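Local coordinates for protein glycoside hydrolase family 31 (Trueperella pyogenes, PDB 5I0G) that degrades cycloalternan, a cyclic tetrasaccharide of alpha-linked glucose units, as a glycoside hydrolase family 31 enzyme built on a (beta/alpha)8 barrel, at residues L491-Y496 with S515-T520; I385-P390 with W429-A434; E198-Q203 with A530-S535. The protein carries 1 engineered substitution. One frame throughout, in Å; residues are numbered along the deposited sequence.

How the contacts relate
From the N terminus, residues 198-203 come first and their partner 530-535 last, so contact 3 closes a long loop, joining the loop after strand 191-194 to the one after barrel strand 527-529. Contacts 2 and 1 both nest inside it, in series: contact 2 joins barrel strand 383-388 to loop 429-434, and contact 1 packs helix 485-506 on the loop after strand 513-515; none crosses another. Centres lie about 14 Å apart for contacts 1 and 2, and about 17 Å from each to contact 3. All three touch the chain B glucose, and Arg516 of contact 1 packs on Trp430 of contact 2 and makes a long, weak ion pair with Glu198 of contact 3.

Contact 1: residues L491-Y496 with S515-T520; sequences LYPVNY and SRSGFT. With GLC (alpha-D-glucopyranose), chain B; GLC (alpha-D-glucopyranose), chain C.
Pro493 and Val494 on the helix face Ser517, Gly518, Phe519 and Thr520 on the loop, and the direct contacts between the two segments are van der Waals in kind. The proline ring lies against the loop backbone: its CG sits 3.9 Å from Gly518 CA. Pro493 CB is 3.3 Å from Ser517 OG. That hydroxyl takes its hydrogen-bond partner from outside, the carbonyl of Gly468, so its closeness to the proline is packing rather than polar pairing. At the next residue, Val494 uses a single methyl. With CG1 anti to the backbone N (chi1 -172°), CG2 is left to touch the loop, 4.0 Å from Phe519 CB and 3.5 Å from Thr520 O.

Topologically this is part of the beta-alpha-beta crossover of the barrel. Helix 485-506 leads into strand 513-515, the fifth barrel strand, and then packs on the loop that leaves it; the helix is kinked at Pro493, whose nitrogen has no hydrogen to give to the preceding turn.

Polar links between the segments run through water 1, which donates to Ser517 O at 3.2 Å and, more weakly, to Pro493 O at 3.1 Å, thereby bridging two backbone carbonyls.

Arg516 turns the loop's polar chemistry toward the sugar. It extends from CG to NE and presents its guanidinium edge, in plane, to two glucose units. NH1 donates almost straight to O4 of the chain B glucose (3.1 Å, 171°) and weakly to O2 of the chain C glucose, at 3.3 Å and a bent 127°. Salt bridges from NE to Glu470 and from NH1 to Asp467 hold the group's rotation, and NH2 adds a long, weak ion pair with Glu198.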
loop_
_atom_site.group_PDB
_atom_site.type_symbol
_atom_site.label_atom_id
_atom_site.label_comp_id
_atom_site.label_asym_id
_atom_site.label_seq_id
_atom_site.Cartn_x
_atom_site.Cartn_y
_atom_site.Cartn_z
ATOM N N LEU A 491 -8.380 7.794 -1.976
ATOM C CA LEU A 491 -9.183 7.162 -3.005
ATOM C C LEU A 491 -8.371 6.920 -4.288
ATOM O O LEU A 491 -8.709 6.032 -5.067
ATOM C CB LEU A 491 -10.405 8.041 -3.303
ATOM C CG LEU A 491 -11.509 7.458 -4.202
ATOM C CD1 LEU A 491 -12.141 6.197 -3.586
ATOM C CD2 LEU A 491 -12.576 8.511 -4.459
ATOM N N TYR A 492 -7.302 7.700 -4.489
ATOM C CA TYR A 492 -6.529 7.678 -5.729
ATOM C C TYR A 492 -6.149 6.268 -6.211
ATOM O O TYR A 492 -6.392 5.956 -7.366
ATOM C CB TYR A 492 -5.264 8.543 -5.631
ATOM C CG TYR A 492 -4.677 8.796 -6.988
ATOM C CD1 TYR A 492 -3.832 7.870 -7.590
ATOM C CD2 TYR A 492 -5.022 9.938 -7.714
ATOM C CE1 TYR A 492 -3.331 8.079 -8.861
ATOM C CE2 TYR A 492 -4.515 10.160 -8.988
ATOM C CZ TYR A 492 -3.669 9.236 -9.553
ATOM O OH TYR A 492 -3.147 9.446 -10.809
ATOM N N PRO A 493 -5.542 5.425 -5.345
ATOM C CA PRO A 493 -5.191 4.080 -5.829
ATOM C C PRO A 493 -6.376 3.225 -6.313
ATOM O O PRO A 493 -6.193 2.410 -7.207
ATOM C CB PRO A 493 -4.487 3.434 -4.627
ATOM C CG PRO A 493 -4.769 4.296 -3.459
ATOM C CD PRO A 493 -4.987 5.673 -4.004
ATOM N N VAL A 494 -7.570 3.443 -5.771
ATOM C CA VAL A 494 -8.762 2.732 -6.231
ATOM C C VAL A 494 -9.097 3.152 -7.671
ATOM O O VAL A 494 -9.288 2.298 -8.534
ATOM C CB VAL A 494 -9.996 2.981 -5.332
ATOM C CG1 VAL A 494 -11.159 2.059 -5.750
ATOM C CG2 VAL A 494 -9.656 2.765 -3.855
ATOM N N ASN A 495 -9.151 4.457 -7.927
ATOM C CA ASN A 495 -9.412 4.978 -9.268
ATOM C C ASN A 495 -8.352 4.559 -10.291
ATOM O O ASN A 495 -8.660 4.305 -11.485
ATOM C CB ASN A 495 -9.523 6.510 -9.223
ATOM C CG ASN A 495 -10.831 6.989 -8.615
ATOM O OD1 ASN A 495 -10.880 7.974 -7.877
ATOM N ND2 ASN A 495 -11.901 6.303 -8.939
ATOM N N TYR A 496 -7.111 4.476 -9.817
ATOM C CA TYR A 496 -5.981 4.061 -10.637
ATOM C C TYR A 496 -6.072 2.598 -11.102
ATOM O O TYR A 496 -5.959 2.306 -12.300
ATOM C CB TYR A 496 -4.715 4.337 -9.831
ATOM C CG TYR A 496 -3.421 3.781 -10.329
ATOM C CD1 TYR A 496 -3.068 3.807 -11.688
ATOM C CD2 TYR A 496 -2.492 3.282 -9.413
ATOM C CE1 TYR A 496 -1.826 3.307 -12.106
ATOM C CE2 TYR A 496 -1.270 2.790 -9.823
ATOM C CZ TYR A 496 -0.933 2.801 -11.167
ATOM O OH TYR A 496 0.295 2.313 -11.562
ATOM N N SER A 515 -1.404 -4.493 -7.968
ATOM C CA SER A 515 -1.158 -3.209 -7.284
ATOM C C SER A 515 -0.658 -3.446 -5.880
ATOM O O SER A 515 -0.871 -4.507 -5.316
ATOM C CB SER A 515 -2.455 -2.368 -7.181
ATOM O OG SER A 515 -3.151 -2.241 -8.404
ATOM N N ARG A 516 -0.011 -2.448 -5.293
ATOM C CA ARG A 516 0.396 -2.514 -3.892
ATOM C C ARG A 516 -0.469 -1.646 -2.982
ATOM O O ARG A 516 -0.642 -1.978 -1.799
ATOM C CB ARG A 516 1.872 -2.143 -3.726
ATOM C CG ARG A 516 2.191 -0.697 -4.055
ATOM C CD ARG A 516 3.662 -0.400 -4.001
ATOM N NE ARG A 516 3.890 1.042 -3.931
ATOM C CZ ARG A 516 5.054 1.647 -4.154
ATOM N NH1 ARG A 516 6.131 0.971 -4.531
ATOM N NH2 ARG A 516 5.133 2.956 -4.024
ATOM N N SER A 517 -0.990 -0.529 -3.504
ATOM C CA SER A 517 -1.773 0.393 -2.681
ATOM C C SER A 517 -3.250 0.366 -2.994
ATOM O O SER A 517 -3.690 -0.008 -4.079
ATOM C CB SER A 517 -1.219 1.825 -2.723
ATOM O OG SER A 517 -1.366 2.418 -4.001
ATOM N N GLY A 518 -4.023 0.767 -1.997
ATOM C CA GLY A 518 -5.451 0.719 -2.108
ATOM C C GLY A 518 -6.149 1.346 -0.941
ATOM O O GLY A 518 -5.516 1.972 -0.071
ATOM N N PHE A 519 -7.463 1.197 -0.965
ATOM C CA PHE A 519 -8.339 1.704 0.068
ATOM C C PHE A 519 -9.700 0.989 -0.093
ATOM O O PHE A 519 -9.820 0.108 -0.944
ATOM C CB PHE A 519 -8.476 3.223 -0.071
ATOM C CG PHE A 519 -8.845 3.922 1.201
ATOM C CD1 PHE A 519 -7.918 4.072 2.208
ATOM C CD2 PHE A 519 -10.118 4.444 1.384
ATOM C CE1 PHE A 519 -8.243 4.721 3.391
ATOM C CE2 PHE A 519 -10.464 5.080 2.560
ATOM C CZ PHE A 519 -9.522 5.228 3.565
ATOM N N THR A 520 -10.699 1.336 0.731
ATOM C CA THR A 520 -12.086 0.906 0.505
ATOM C C THR A 520 -12.471 0.998 -0.972
ATOM O O THR A 520 -12.287 2.045 -1.600
ATOM C CB THR A 520 -13.069 1.762 1.318
ATOM O OG1 THR A 520 -12.560 1.939 2.644
ATOM C CG2 THR A 520 -14.458 1.103 1.386
HETATM C C1 GLC B . 12.978 2.454 -5.414
HETATM C C2 GLC B . 12.230 1.122 -5.479
HETATM C C3 GLC B . 10.724 1.326 -5.690
HETATM C C4 GLC B . 10.204 2.253 -4.582
HETATM C C5 GLC B . 10.995 3.558 -4.639
HETATM C C6 GLC B . 10.489 4.667 -3.711
HETATM O O2 GLC B . 12.770 0.307 -6.528
HETATM O O3 GLC B . 10.111 0.023 -5.668
HETATM O O4 GLC B . 8.810 2.524 -4.721
HETATM O O5 GLC B . 12.381 3.263 -4.395
HETATM O O6 GLC B . 10.449 4.261 -2.344
HETATM C C1 GLC C . 8.944 -0.122 -6.508
HETATM C C2 GLC C . 8.258 -1.463 -6.232
HETATM C C3 GLC C . 9.088 -2.612 -6.785
HETATM C C4 GLC C . 9.497 -2.393 -8.237
HETATM C C5 GLC C . 10.118 -1.016 -8.406
HETATM C C6 GLC C . 10.384 -0.705 -9.866
HETATM O O2 GLC C . 8.066 -1.671 -4.820
HETATM O O3 GLC C . 8.378 -3.851 -6.700
HETATM O O4 GLC C . 10.462 -3.381 -8.596
HETATM O O5 GLC C . 9.252 0.002 -7.891
HETATM O O6 GLC C . 11.292 0.392 -9.877
HETATM O O HOH W 1 -6.536 -0.138 -5.542
#

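Contact 2: residues I385-P390 with W429-A434. With GLC (alpha-D-glucopyranose), chain B; GLC (alpha-D-glucopyranose), chain D; GLC (alpha-D-glucopyranose), chain C.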
loop_
_atom_site.group_PDB
_atom_site.type_symbol
_atom_site.label_atom_id
_atom_site.label_comp_id
_atom_site.label_asym_id
_atom_site.label_seq_id
_atom_site.Cartn_x
_atom_site.Cartn_y
_atom_site.Cartn_z
ATOM N N ILE A 385 2.802 -9.236 -18.339
ATOM C CA ILE A 385 2.336 -8.079 -17.556
ATOM C C ILE A 385 3.405 -6.975 -17.604
ATOM O O ILE A 385 4.581 -7.234 -17.361
ATOM C CB ILE A 385 2.110 -8.472 -16.063
ATOM C CG1 ILE A 385 1.151 -9.664 -15.921
ATOM C CG2 ILE A 385 1.654 -7.277 -15.230
ATOM C CD1 ILE A 385 -0.306 -9.359 -16.168
ATOM N N LEU A 386 2.987 -5.740 -17.871
ATOM C CA LEU A 386 3.907 -4.618 -17.918
ATOM C C LEU A 386 3.670 -3.663 -16.764
ATOM O O LEU A 386 2.538 -3.381 -16.370
ATOM C CB LEU A 386 3.796 -3.875 -19.250
ATOM C CG LEU A 386 4.050 -4.666 -20.546
ATOM C CD1 LEU A 386 3.911 -3.741 -21.744
ATOM C CD2 LEU A 386 5.414 -5.332 -20.551
ATOM N N TRP A 387 4.774 -3.136 -16.255
ATOM C CA TRP A 387 4.785 -2.210 -15.137
ATOM C C TRP A 387 4.340 -0.814 -15.535
ATOM O O TRP A 387 4.537 -0.372 -16.675
ATOM C CB TRP A 387 6.199 -2.173 -14.585
ATOM C CG TRP A 387 6.427 -1.478 -13.299
ATOM C CD1 TRP A 387 6.422 -2.038 -12.074
ATOM C CD2 TRP A 387 6.811 -0.110 -13.120
ATOM N NE1 TRP A 387 6.740 -1.101 -11.126
ATOM C CE2 TRP A 387 6.982 0.094 -11.744
ATOM C CE3 TRP A 387 6.996 0.964 -13.992
ATOM C CZ2 TRP A 387 7.343 1.322 -11.204
ATOM C CZ3 TRP A 387 7.358 2.194 -13.464
ATOM C CH2 TRP A 387 7.521 2.365 -12.071
ATOM N N GLN A 388 3.725 -0.131 -14.580
ATOM C CA GLN A 388 3.183 1.219 -14.770
ATOM C C GLN A 388 3.263 1.990 -13.463
ATOM O O GLN A 388 3.337 1.391 -12.363
ATOM C CB GLN A 388 1.702 1.190 -15.189
ATOM C CG GLN A 388 1.424 0.684 -16.587
ATOM C CD GLN A 388 1.787 1.683 -17.667
ATOM O OE1 GLN A 388 0.998 2.557 -18.006
ATOM N NE2 GLN A 388 2.975 1.547 -18.220
ATOM N N ILE A 389 3.186 3.314 -13.606
ATOM C CA ILE A 389 3.171 4.250 -12.480
ATOM C C ILE A 389 2.142 5.344 -12.843
ATOM O O ILE A 389 2.064 5.733 -14.031
ATOM C CB ILE A 389 4.604 4.812 -12.255
ATOM C CG1 ILE A 389 4.716 5.672 -10.996
ATOM C CG2 ILE A 389 5.079 5.659 -13.427
ATOM C CD1 ILE A 389 5.065 4.891 -9.764
ATOM N N PRO A 390 1.358 5.864 -11.857
ATOM C CA PRO A 390 0.402 6.936 -12.198
ATOM C C PRO A 390 1.027 8.325 -11.978
ATOM O O PRO A 390 0.548 9.093 -11.164
ATOM C CB PRO A 390 -0.754 6.679 -11.212
ATOM C CG PRO A 390 -0.060 6.167 -9.990
ATOM C CD PRO A 390 1.253 5.533 -10.425
ATOM N N TRP A 429 9.387 11.522 -2.507
ATOM C CA TRP A 429 10.789 11.206 -2.805
ATOM C C TRP A 429 10.910 10.354 -4.098
ATOM O O TRP A 429 11.958 10.339 -4.727
ATOM C CB TRP A 429 11.465 10.507 -1.586
ATOM C CG TRP A 429 10.805 9.212 -1.211
ATOM C CD1 TRP A 429 11.059 7.979 -1.754
ATOM C CD2 TRP A 429 9.724 9.025 -0.279
ATOM N NE1 TRP A 429 10.222 7.042 -1.201
ATOM C CE2 TRP A 429 9.389 7.651 -0.300
ATOM C CE3 TRP A 429 9.009 9.881 0.570
ATOM C CZ2 TRP A 429 8.367 7.106 0.496
ATOM C CZ3 TRP A 429 7.992 9.334 1.374
ATOM C CH2 TRP A 429 7.689 7.953 1.330
ATOM N N TRP A 430 9.843 9.648 -4.480
ATOM C CA TRP A 430 9.832 8.839 -5.701
ATOM C C TRP A 430 9.249 9.602 -6.900
ATOM O O TRP A 430 8.079 10.001 -6.872
ATOM C CB TRP A 430 9.023 7.574 -5.453
ATOM C CG TRP A 430 9.268 6.484 -6.422
ATOM C CD1 TRP A 430 10.421 6.239 -7.112
ATOM C CD2 TRP A 430 8.358 5.441 -6.781
ATOM N NE1 TRP A 430 10.277 5.114 -7.883
ATOM C CE2 TRP A 430 9.024 4.602 -7.700
ATOM C CE3 TRP A 430 7.049 5.132 -6.414
ATOM C CZ2 TRP A 430 8.426 3.476 -8.261
ATOM C CZ3 TRP A 430 6.449 4.016 -6.974
ATOM C CH2 TRP A 430 7.145 3.193 -7.885
ATOM N N PHE A 431 10.067 9.789 -7.948
ATOM C CA PHE A 431 9.741 10.662 -9.078
ATOM C C PHE A 431 9.304 12.032 -8.545
ATOM O O PHE A 431 8.137 12.431 -8.703
ATOM C CB PHE A 431 8.641 10.049 -9.956
ATOM C CG PHE A 431 9.020 8.733 -10.588
ATOM C CD1 PHE A 431 10.016 8.677 -11.573
ATOM C CD2 PHE A 431 8.378 7.571 -10.235
ATOM C CE1 PHE A 431 10.360 7.473 -12.177
ATOM C CE2 PHE A 431 8.719 6.366 -10.832
ATOM C CZ PHE A 431 9.700 6.316 -11.807
ATOM N N PRO A 432 10.230 12.747 -7.877
ATOM C CA PRO A 432 9.844 14.043 -7.316
ATOM C C PRO A 432 9.464 15.030 -8.436
ATOM O O PRO A 432 9.986 14.927 -9.545
ATOM C CB PRO A 432 11.091 14.485 -6.544
ATOM C CG PRO A 432 12.227 13.776 -7.215
ATOM C CD PRO A 432 11.681 12.501 -7.789
ATOM N N ASN A 433 8.496 15.907 -8.148
ATOM C CA ASN A 433 8.000 16.955 -9.068
ATOM C C ASN A 433 7.227 16.474 -10.295
ATOM O O ASN A 433 6.844 17.285 -11.133
ATOM C CB ASN A 433 9.130 17.939 -9.477
ATOM C CG ASN A 433 9.730 18.667 -8.268
ATOM O OD1 ASN A 433 10.899 18.474 -7.917
ATOM N ND2 ASN A 433 8.924 19.480 -7.611
ATOM N N ALA A 434 6.943 15.176 -10.387
ATOM C CA ALA A 434 6.179 14.646 -11.516
ATOM C C ALA A 434 4.720 15.116 -11.462
ATOM O O ALA A 434 4.179 15.416 -10.381
ATOM C CB ALA A 434 6.246 13.121 -11.547
HETATM C C1 GLC B . 12.978 2.454 -5.414
HETATM C C2 GLC B . 12.230 1.122 -5.479
HETATM C C3 GLC B . 10.724 1.326 -5.690
HETATM C C4 GLC B . 10.204 2.253 -4.582
HETATM C C5 GLC B . 10.995 3.558 -4.639
HETATM C C6 GLC B . 10.489 4.667 -3.711
HETATM O O2 GLC B . 12.770 0.307 -6.528
HETATM O O3 GLC B . 10.111 0.023 -5.668
HETATM O O4 GLC B . 8.810 2.524 -4.721
HETATM O O5 GLC B . 12.381 3.263 -4.395
HETATM O O6 GLC B . 10.449 4.261 -2.344
HETATM C C1 GLC D . 13.114 4.820 -10.471
HETATM C C2 GLC D . 14.014 6.017 -10.758
HETATM C C3 GLC D . 15.297 5.924 -9.940
HETATM C C4 GLC D . 14.969 5.770 -8.461
HETATM C C5 GLC D . 14.128 4.520 -8.271
HETATM C C6 GLC D . 13.752 4.266 -6.810
HETATM O O2 GLC D . 14.312 6.090 -12.161
HETATM O O3 GLC D . 16.076 7.108 -10.119
HETATM O O4 GLC D . 16.181 5.685 -7.717
HETATM O O5 GLC D . 12.932 4.648 -9.056
HETATM O O6 GLC D . 12.960 3.062 -6.725
HETATM C C1 GLC C . 8.944 -0.122 -6.508
HETATM C C2 GLC C . 8.258 -1.463 -6.232
HETATM C C3 GLC C . 9.088 -2.612 -6.785
HETATM C C4 GLC C . 9.497 -2.393 -8.237
HETATM C C5 GLC C . 10.118 -1.016 -8.406
HETATM C C6 GLC C . 10.384 -0.705 -9.866
HETATM O O2 GLC C . 8.066 -1.671 -4.820
HETATM O O3 GLC C . 8.378 -3.851 -6.700
HETATM O O4 GLC C . 10.462 -3.381 -8.596
HETATM O O5 GLC C . 9.252 0.002 -7.891
HETATM O O6 GLC C . 11.292 0.392 -9.877
#
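The aromatic wall of the glycan pocket, at the C-terminal end of barrel strand 383-388, is assembled where Trp387 and Ile389 meet Trp430 and Phe431. The two indoles meet edge to edge, Trp387 CZ2 lying 3.8 Å from Trp430 CZ2 with each near the plane of the other ring; Trp387 reaches this point because its CG is anti to the backbone N (chi1 -170°). Ile389 works from beneath, its CD1 under one face of the Trp430 benzo ring; the 3.2 Å from CD1 to Trp430 CZ3 is unusually short and doubtful as a measure of packing. It also meets Phe431 obliquely, CG1 to CE2 at 4.1 Å. On the opposite face of Trp430 lies the chain B glucose, with its C6 3.5 Å from Trp430 CG. Two of the indole nitrogens donate to sugars, Trp430 NE1 to O5 of the chain D glucose at 2.9 Å and Trp429 NE1 to O6 of the chain B glucose at 3.0 Å (164°); that of Trp387 goes instead to Asp467 OD2. The two segments are thus joined to each other by apolar contacts, leaving the N-H groups of Trp429 and Trp430 to read sugar oxygens while the face of Trp430 carries the pyranose.

Contact 3: residues E198-Q203 with A530-S535. Engineered in segment 530-535: Ala532 (natural residue Asp). With GLC (alpha-D-glucopyranose), chain B.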
loop_
_atom_site.group_PDB
_atom_site.type_symbol
_atom_site.label_atom_id
_atom_site.label_comp_id
_atom_site.label_asym_id
_atom_site.label_seq_id
_atom_site.Cartn_x
_atom_site.Cartn_y
_atom_site.Cartn_z
ATOM N N GLU A 198 3.370 5.156 1.320
ATOM C CA GLU A 198 4.433 4.256 0.938
ATOM C C GLU A 198 5.461 4.159 2.063
ATOM O O GLU A 198 6.315 5.031 2.212
ATOM C CB GLU A 198 5.136 4.681 -0.354
ATOM C CG GLU A 198 6.074 3.563 -0.818
ATOM C CD GLU A 198 7.194 3.981 -1.745
ATOM O OE1 GLU A 198 7.099 5.059 -2.381
ATOM O OE2 GLU A 198 8.163 3.182 -1.846
ATOM N N GLN A 199 5.388 3.085 2.834
ATOM C CA GLN A 199 6.441 2.740 3.761
ATOM C C GLN A 199 7.386 1.795 3.018
ATOM O O GLN A 199 7.056 0.631 2.791
ATOM C CB GLN A 199 5.852 2.111 5.032
ATOM C CG GLN A 199 6.881 1.692 6.070
ATOM C CD GLN A 199 7.868 2.785 6.438
ATOM O OE1 GLN A 199 7.483 3.862 6.898
ATOM N NE2 GLN A 199 9.143 2.511 6.252
ATOM N N TYR A 200 8.541 2.312 2.593
ATOM C CA TYR A 200 9.479 1.518 1.827
ATOM C C TYR A 200 10.246 0.577 2.780
ATOM O O TYR A 200 11.236 0.961 3.404
ATOM C CB TYR A 200 10.420 2.401 1.009
ATOM C CG TYR A 200 11.443 1.617 0.222
ATOM C CD1 TYR A 200 11.053 0.754 -0.797
ATOM C CD2 TYR A 200 12.795 1.722 0.507
ATOM C CE1 TYR A 200 11.991 0.023 -1.523
ATOM C CE2 TYR A 200 13.746 1.010 -0.216
ATOM C CZ TYR A 200 13.338 0.167 -1.230
ATOM O OH TYR A 200 14.279 -0.546 -1.919
ATOM N N LYS A 201 9.735 -0.649 2.874
ATOM C CA LYS A 201 10.271 -1.734 3.706
ATOM C C LYS A 201 9.928 -1.553 5.169
ATOM O O LYS A 201 9.473 -0.483 5.583
ATOM C CB LYS A 201 11.768 -1.983 3.469
ATOM C CG LYS A 201 12.085 -2.149 1.980
ATOM C CD LYS A 201 13.419 -2.812 1.713
ATOM C CE LYS A 201 14.568 -1.832 1.825
ATOM N NZ LYS A 201 15.874 -2.516 1.664
ATOM N N ALA A 202 10.100 -2.631 5.932
ATOM C CA ALA A 202 9.782 -2.664 7.365
ATOM C C ALA A 202 8.401 -2.067 7.711
ATOM O O ALA A 202 8.274 -1.216 8.603
ATOM C CB ALA A 202 10.880 -1.939 8.138
ATOM N N GLN A 203 7.358 -2.518 7.024
ATOM C CA GLN A 203 6.029 -1.947 7.261
ATOM C C GLN A 203 5.544 -2.293 8.668
ATOM O O GLN A 203 4.899 -1.477 9.309
ATOM C CB GLN A 203 5.011 -2.397 6.206
ATOM C CG GLN A 203 5.324 -1.940 4.771
ATOM C CD GLN A 203 6.356 -2.810 4.058
ATOM O OE1 GLN A 203 6.774 -3.860 4.559
ATOM N NE2 GLN A 203 6.773 -2.373 2.890
ATOM N N ALA A 530 2.136 -7.478 -1.369
ATOM C CA ALA A 530 2.459 -6.877 -0.081
ATOM C C ALA A 530 3.504 -5.753 -0.098
ATOM O O ALA A 530 3.789 -5.172 0.945
ATOM C CB ALA A 530 2.910 -7.965 0.891
ATOM N N GLY A 531 4.079 -5.458 -1.256
ATOM C CA GLY A 531 5.015 -4.348 -1.394
ATOM C C GLY A 531 6.452 -4.756 -1.185
ATOM O O GLY A 531 6.811 -5.908 -1.365
ATOM N N ALA A 532 7.271 -3.797 -0.784
ATOM C CA ALA A 532 8.712 -3.968 -0.772
ATOM C C ALA A 532 9.188 -4.432 0.600
ATOM O O ALA A 532 8.805 -3.845 1.616
ATOM C CB ALA A 532 9.382 -2.653 -1.144
ATOM N N GLU A 533 10.021 -5.471 0.622
ATOM C CA GLU A 533 10.706 -5.902 1.850
ATOM C C GLU A 533 12.100 -6.465 1.604
ATOM O O GLU A 533 12.472 -6.819 0.481
ATOM C CB GLU A 533 9.878 -6.949 2.610
ATOM C CG GLU A 533 9.050 -6.396 3.775
ATOM C CD GLU A 533 9.863 -5.972 4.996
ATOM O OE1 GLU A 533 11.046 -5.552 4.888
ATOM O OE2 GLU A 533 9.296 -6.041 6.111
ATOM N N ASP A 534 12.864 -6.544 2.683
ATOM C CA ASP A 534 14.141 -7.253 2.684
ATOM C C ASP A 534 13.928 -8.760 2.722
ATOM O O ASP A 534 12.820 -9.244 2.972
ATOM C CB ASP A 534 15.006 -6.821 3.875
ATOM C CG ASP A 534 15.492 -5.378 3.758
ATOM O OD1 ASP A 534 15.911 -4.944 2.664
ATOM O OD2 ASP A 534 15.452 -4.664 4.774
ATOM N N SER A 535 15.013 -9.482 2.469
ATOM C CA SER A 535 15.019 -10.950 2.491
ATOM C C SER A 535 15.382 -11.473 3.892
ATOM O O SER A 535 16.475 -12.007 4.113
ATOM C CB SER A 535 15.960 -11.486 1.409
ATOM O OG SER A 535 15.375 -11.302 0.109
HETATM C C1 GLC B . 12.978 2.454 -5.414
HETATM C C2 GLC B . 12.230 1.122 -5.479
HETATM C C3 GLC B . 10.724 1.326 -5.690
HETATM C C4 GLC B . 10.204 2.253 -4.582
HETATM C C5 GLC B . 10.995 3.558 -4.639
HETATM C C6 GLC B . 10.489 4.667 -3.711
HETATM O O2 GLC B . 12.770 0.307 -6.528
HETATM O O3 GLC B . 10.111 0.023 -5.668
HETATM O O4 GLC B . 8.810 2.524 -4.721
HETATM O O5 GLC B . 12.381 3.263 -4.395
HETATM O O6 GLC B . 10.449 4.261 -2.344
HETATM O O HOH W 2 6.907 -5.462 7.306
HETATM O O HOH W 3 6.118 -5.976 2.304
#
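Gln203 and Ala532 make the straightest polar link between the two loops: Gln203 NE2 donates to Ala532 O at 2.8 Å and 173°, with the acceptor in the amide plane. Bending of the glutamine chain at chi2 turns the amide toward that carbonyl, and the same NE2 gives a weak bond back to Gln199 O at 3.0 Å. Ala532 O receives a further, CA-H...O contact from Lys201 CA at 3.3 Å. Water supplies the amide oxygen of Gln203: water 2 donates both to Gln203 OE1 and to Glu533 OE2, the latter at 2.7 Å, joining amide to carboxylate although their planes are 80° apart. Water 3 lies between Gln203 OE1 and Ala530 O, but has more acceptors in reach than protons, so it may not serve both.

Glu533 OE1 accepts two backbone N-H groups, that of Ala202 weakly at 3.2 Å and that of Asp534 at 3.0 Å, and so links the two segments through the weaker bond. Beyond it, Lys201 meets Asp534 at about a right angle in a salt bridge, NZ to OD1 2.6 Å, on the syn side and 22° out of the carboxylate plane. Ser566 OG is a second partner for the ammonium group. Gln199 NE2 satisfies Lys201 O within its own loop.

The methyl of the engineered Ala532 (Asp in nature) lies 3.8 Å from Tyr200 CE1. Lys201 CG stands over the ring centre, on the same side of the ring plane as that methyl; the chain B glucose lies over the opposite face. The tyrosine hydroxyl bonds Glu593. Glu198 OE2 accepts from both O6 and O4 of this glucose. The two loops form part of the rim of a sugar site at the C-terminal mouth of the (beta/alpha)8 barrel, where family 31 enzymes bind their substrates.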